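Local coordinates for aminotransferase (Paracoccus denitrificans, PDB 4GRX), which probably transfers amino groups between amine donors and keto or aldehyde acceptors as a PLP-dependent class III omega-aminotransferase, at residues S116-G121 with D287-A292; A230-E235 with I263-D268. All blocks are in the same frame, centred on the assembly; numbering follows the deposited sequence.

Interaction 1: S116-G121 with D287-A292; sequences SPFDNG and DFMPDA. With NA (sodium ion), chain E.
The ring of F118 reaches across to M289 and P290, and P117 meets M289 beside it. P290 O lies at the edge of the F118 ring, near its plane, 3.1 Å from CE1. The P290 ring approaches the same end, with CG 4.0 Å from F118 CZ. A292 CA also comes to 3.8 Å from F118 CZ. M289 makes an oblique Met-aromatic contact, its SD 4.0 Å from F118 CD1. The M289 chain leaves with CG anti to the backbone N (chi1 -171°), then bends at chi2 and chi3. Its SD is also 4.2 Å from P117 CB, and its CE lies near P117 O. An alanine at F118 would probably open a gap beside P290 and A292 and leave M289 SD without its aromatic partner. I293 and P313 also pack against F118. The backbone of F118 has another task: its O binds the sodium ion at 2.2 Å. S116 O, V113 O, E114 O and a water also bind the ion. S116 OG accepts a 3.0 Å hydrogen bond from F118 N. This is an ST turn just after helix 103-115, joined here to a sodium site built on backbone carbonyls.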
# COMPACT_ATOMS: atom_id res chain seq x y z
N SER A 116 14.09 15.90 -9.21
CA SER A 116 13.51 16.59 -8.08
C SER A 116 14.12 17.97 -8.05
O SER A 116 15.19 18.17 -8.61
CB SER A 116 13.80 15.83 -6.78
OG SER A 116 14.91 16.37 -6.07
N PRO A 117 13.46 18.94 -7.40
CA PRO A 117 14.06 20.26 -7.22
C PRO A 117 15.24 20.31 -6.24
O PRO A 117 15.95 21.31 -6.21
CB PRO A 117 12.89 21.10 -6.69
CG PRO A 117 11.93 20.11 -6.09
CD PRO A 117 12.05 18.90 -6.95
N PHE A 118 15.45 19.25 -5.47
CA PHE A 118 16.52 19.25 -4.45
C PHE A 118 17.90 18.99 -5.05
O PHE A 118 18.02 18.25 -6.03
CB PHE A 118 16.23 18.18 -3.38
CG PHE A 118 14.82 18.18 -2.85
CD1 PHE A 118 14.25 19.33 -2.30
CD2 PHE A 118 14.06 17.01 -2.88
CE1 PHE A 118 12.96 19.32 -1.82
CE2 PHE A 118 12.77 17.00 -2.39
CZ PHE A 118 12.22 18.16 -1.85
N ASP A 119 18.95 19.58 -4.46
CA ASP A 119 20.32 19.31 -4.95
C ASP A 119 20.83 17.90 -4.66
O ASP A 119 21.55 17.32 -5.47
CB ASP A 119 21.33 20.35 -4.45
CG ASP A 119 21.37 21.58 -5.34
OD1 ASP A 119 20.42 21.78 -6.14
OD2 ASP A 119 22.35 22.36 -5.23
N ASN A 120 20.47 17.37 -3.50
CA ASN A 120 20.73 15.98 -3.14
C ASN A 120 19.61 15.52 -2.22
O ASN A 120 18.79 16.34 -1.80
CB ASN A 120 22.10 15.83 -2.47
CG ASN A 120 22.19 16.62 -1.18
OD1 ASN A 120 21.64 16.22 -0.16
ND2 ASN A 120 22.87 17.75 -1.23
N GLY A 121 19.57 14.23 -1.91
CA GLY A 121 18.52 13.73 -1.05
C GLY A 121 18.48 12.22 -0.93
O GLY A 121 19.40 11.54 -1.33
N ASP A 287 6.14 27.91 -7.35
CA ASP A 287 7.39 28.57 -6.91
C ASP A 287 7.66 28.53 -5.39
O ASP A 287 7.83 29.58 -4.77
CB ASP A 287 7.42 30.02 -7.44
CG ASP A 287 8.85 30.56 -7.61
OD1 ASP A 287 9.67 29.91 -8.30
OD2 ASP A 287 9.13 31.67 -7.09
N PHE A 288 7.66 27.34 -4.80
CA PHE A 288 8.10 27.16 -3.41
C PHE A 288 9.00 25.94 -3.29
O PHE A 288 8.92 25.04 -4.12
CB PHE A 288 6.92 27.07 -2.42
CG PHE A 288 6.09 25.82 -2.55
CD1 PHE A 288 4.95 25.80 -3.34
CD2 PHE A 288 6.45 24.66 -1.87
CE1 PHE A 288 4.19 24.65 -3.45
CE2 PHE A 288 5.69 23.51 -1.98
CZ PHE A 288 4.56 23.51 -2.77
N MET A 289 9.86 25.93 -2.26
CA MET A 289 10.75 24.80 -1.96
C MET A 289 10.24 23.98 -0.75
O MET A 289 10.20 24.49 0.37
CB MET A 289 12.18 25.29 -1.69
CG MET A 289 13.22 24.17 -1.58
SD MET A 289 13.40 23.17 -3.09
CE MET A 289 14.43 24.22 -4.12
N PRO A 290 9.83 22.72 -0.99
CA PRO A 290 9.37 21.90 0.13
C PRO A 290 10.56 21.24 0.79
O PRO A 290 11.65 21.27 0.23
CB PRO A 290 8.50 20.84 -0.56
CG PRO A 290 9.15 20.66 -1.88
CD PRO A 290 9.69 22.02 -2.28
N ASP A 291 10.34 20.69 1.97
CA ASP A 291 11.35 19.94 2.67
C ASP A 291 11.35 18.49 2.19
O ASP A 291 12.34 17.78 2.36
CB ASP A 291 11.09 20.01 4.17
CG ASP A 291 11.12 21.43 4.70
OD1 ASP A 291 12.13 22.12 4.44
OD2 ASP A 291 10.15 21.85 5.39
N ALA A 292 10.24 18.04 1.62
CA ALA A 292 10.15 16.69 1.04
C ALA A 292 9.03 16.61 -0.01
O ALA A 292 8.19 17.51 -0.10
CB ALA A 292 9.93 15.65 2.12
NA NA E . 17.58 17.57 -8.14
O HOH W 1 17.53 19.38 -9.44

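Interaction 2: A230-E235 with I263-D268; sequences AGFFAE and IPMISD
I266 CB sits over one face of the F233 ring, offset toward the rim, 3.9 Å from its centroid, a CH-pi contact. I266 CG2 is 3.6 Å from F233 CE2. F233 CG is anti to the carbonyl carbon (chi1 -67°) and lies 4.0 Å from I266 CB. M136 of helix 129-146 packs on both. On the other face of the sheet, the side chains of F232 and M265 run alongside each other. F232 CD1 is 3.9 Å from M265 CG. M265 CE ends 4.1 Å from A234 CB. L258 of helix 250-260 touches both F232 and M265. These are neighbouring parallel strands of a beta-alpha-beta unit, with helix 250-260 in the connection, within the seven-stranded sheet of the PLP-dependent aminotransferase fold. F232 N donates a hydrogen bond to P264 O, and F232 O accepts one from I266 N at 2.8 Å. A234 N donates to I266 O, and D268 N to A234 O at 2.9 Å. E235 CG is 4.1 Å from D268 CB, but the carboxylates have separate partners. E235 OE2 accepts from G239 N and OE1 from Y162 N. D268 OD2 is hydrogen-bonded to H163 ND1 and N133 ND2.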
# COMPACT_ATOMS: atom_id res chain seq x y z
N ALA A 230 4.18 18.21 14.04
CA ALA A 230 5.21 17.41 13.38
C ALA A 230 5.40 17.74 11.91
O ALA A 230 6.50 17.54 11.37
CB ALA A 230 4.92 15.93 13.55
N GLY A 231 4.34 18.23 11.26
CA GLY A 231 4.39 18.49 9.84
C GLY A 231 3.18 19.20 9.25
O GLY A 231 2.13 19.33 9.89
N PHE A 232 3.36 19.66 8.00
CA PHE A 232 2.32 20.31 7.20
C PHE A 232 2.40 19.72 5.81
O PHE A 232 3.44 19.81 5.13
CB PHE A 232 2.58 21.83 7.14
CG PHE A 232 1.68 22.58 6.18
CD1 PHE A 232 1.98 22.67 4.83
CD2 PHE A 232 0.55 23.24 6.65
CE1 PHE A 232 1.16 23.37 3.95
CE2 PHE A 232 -0.27 23.95 5.79
CZ PHE A 232 0.02 24.01 4.43
N PHE A 233 1.32 19.07 5.38
CA PHE A 233 1.24 18.53 4.03
C PHE A 233 0.31 19.39 3.19
O PHE A 233 -0.73 19.85 3.68
CB PHE A 233 0.69 17.11 4.05
CG PHE A 233 1.58 16.11 4.69
CD1 PHE A 233 1.87 16.17 6.06
CD2 PHE A 233 2.10 15.05 3.94
CE1 PHE A 233 2.69 15.22 6.66
CE2 PHE A 233 2.92 14.11 4.54
CZ PHE A 233 3.21 14.19 5.89
N ALA A 234 0.67 19.56 1.92
CA ALA A 234 -0.21 20.21 0.94
C ALA A 234 0.02 19.70 -0.46
O ALA A 234 1.18 19.55 -0.89
CB ALA A 234 -0.04 21.73 0.97
N GLU A 235 -1.07 19.44 -1.17
CA GLU A 235 -1.02 19.31 -2.62
C GLU A 235 -0.84 20.71 -3.19
O GLU A 235 -1.53 21.65 -2.73
CB GLU A 235 -2.35 18.77 -3.14
CG GLU A 235 -2.70 17.37 -2.70
CD GLU A 235 -4.19 17.13 -2.74
OE1 GLU A 235 -4.82 17.29 -1.67
OE2 GLU A 235 -4.73 16.82 -3.83
N ILE A 263 8.41 23.62 11.46
CA ILE A 263 7.42 22.63 11.01
C ILE A 263 7.72 22.21 9.57
O ILE A 263 7.50 22.99 8.63
CB ILE A 263 5.98 23.19 11.12
CG1 ILE A 263 5.69 23.56 12.57
CG2 ILE A 263 4.96 22.20 10.55
CD1 ILE A 263 4.36 24.26 12.80
N PRO A 264 8.24 20.98 9.38
CA PRO A 264 8.50 20.42 8.07
C PRO A 264 7.34 20.60 7.09
O PRO A 264 6.17 20.37 7.45
CB PRO A 264 8.73 18.95 8.37
CG PRO A 264 9.38 18.98 9.73
CD PRO A 264 8.63 20.05 10.46
N MET A 265 7.65 21.01 5.87
CA MET A 265 6.64 21.21 4.85
C MET A 265 6.79 20.13 3.80
O MET A 265 7.83 20.00 3.16
CB MET A 265 6.74 22.61 4.22
CG MET A 265 5.56 22.98 3.35
SD MET A 265 5.70 22.26 1.71
CE MET A 265 3.98 22.31 1.18
N ILE A 266 5.72 19.35 3.62
CA ILE A 266 5.74 18.23 2.71
C ILE A 266 4.82 18.54 1.54
O ILE A 266 3.66 18.92 1.74
CB ILE A 266 5.23 16.96 3.41
CG1 ILE A 266 5.85 16.81 4.81
CG2 ILE A 266 5.40 15.74 2.51
CD1 ILE A 266 7.29 16.39 4.82
N SER A 267 5.35 18.39 0.33
CA SER A 267 4.56 18.59 -0.86
C SER A 267 4.03 17.28 -1.43
O SER A 267 4.79 16.43 -1.91
CB SER A 267 5.34 19.36 -1.93
OG SER A 267 4.50 19.63 -3.05
N ASP A 268 2.72 17.12 -1.39
CA ASP A 268 2.09 15.94 -1.97
C ASP A 268 1.95 16.12 -3.48
O ASP A 268 1.02 16.76 -3.97
CB ASP A 268 0.75 15.66 -1.29
CG ASP A 268 0.18 14.29 -1.66
OD1 ASP A 268 0.67 13.70 -2.66
OD2 ASP A 268 -0.75 13.82 -0.96

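Interaction 2 is a wholly buried pairing of two central strands. Interaction 1 is only partly buried and joins two loops at the ends of helices 103-115 and 282-285. Main-chain hydrogen bonds and residues on two faces of the sheet hold interaction 2. Across interaction 1, an aromatic ring, a thioether and prolines meet by van der Waals contact, with one proline carbonyl at the ring edge and a sodium ion bound on the 116-121 side. The two contacts meet directly. D291 OD2 is 2.7 Å from M265 N, a probable hydrogen bond, and A292 O probably accepts from S267 N. P290 CB also packs on S267 CB. Residues 287-292 lead into strand 292-295, which lies parallel to strand 265-268 and next to it.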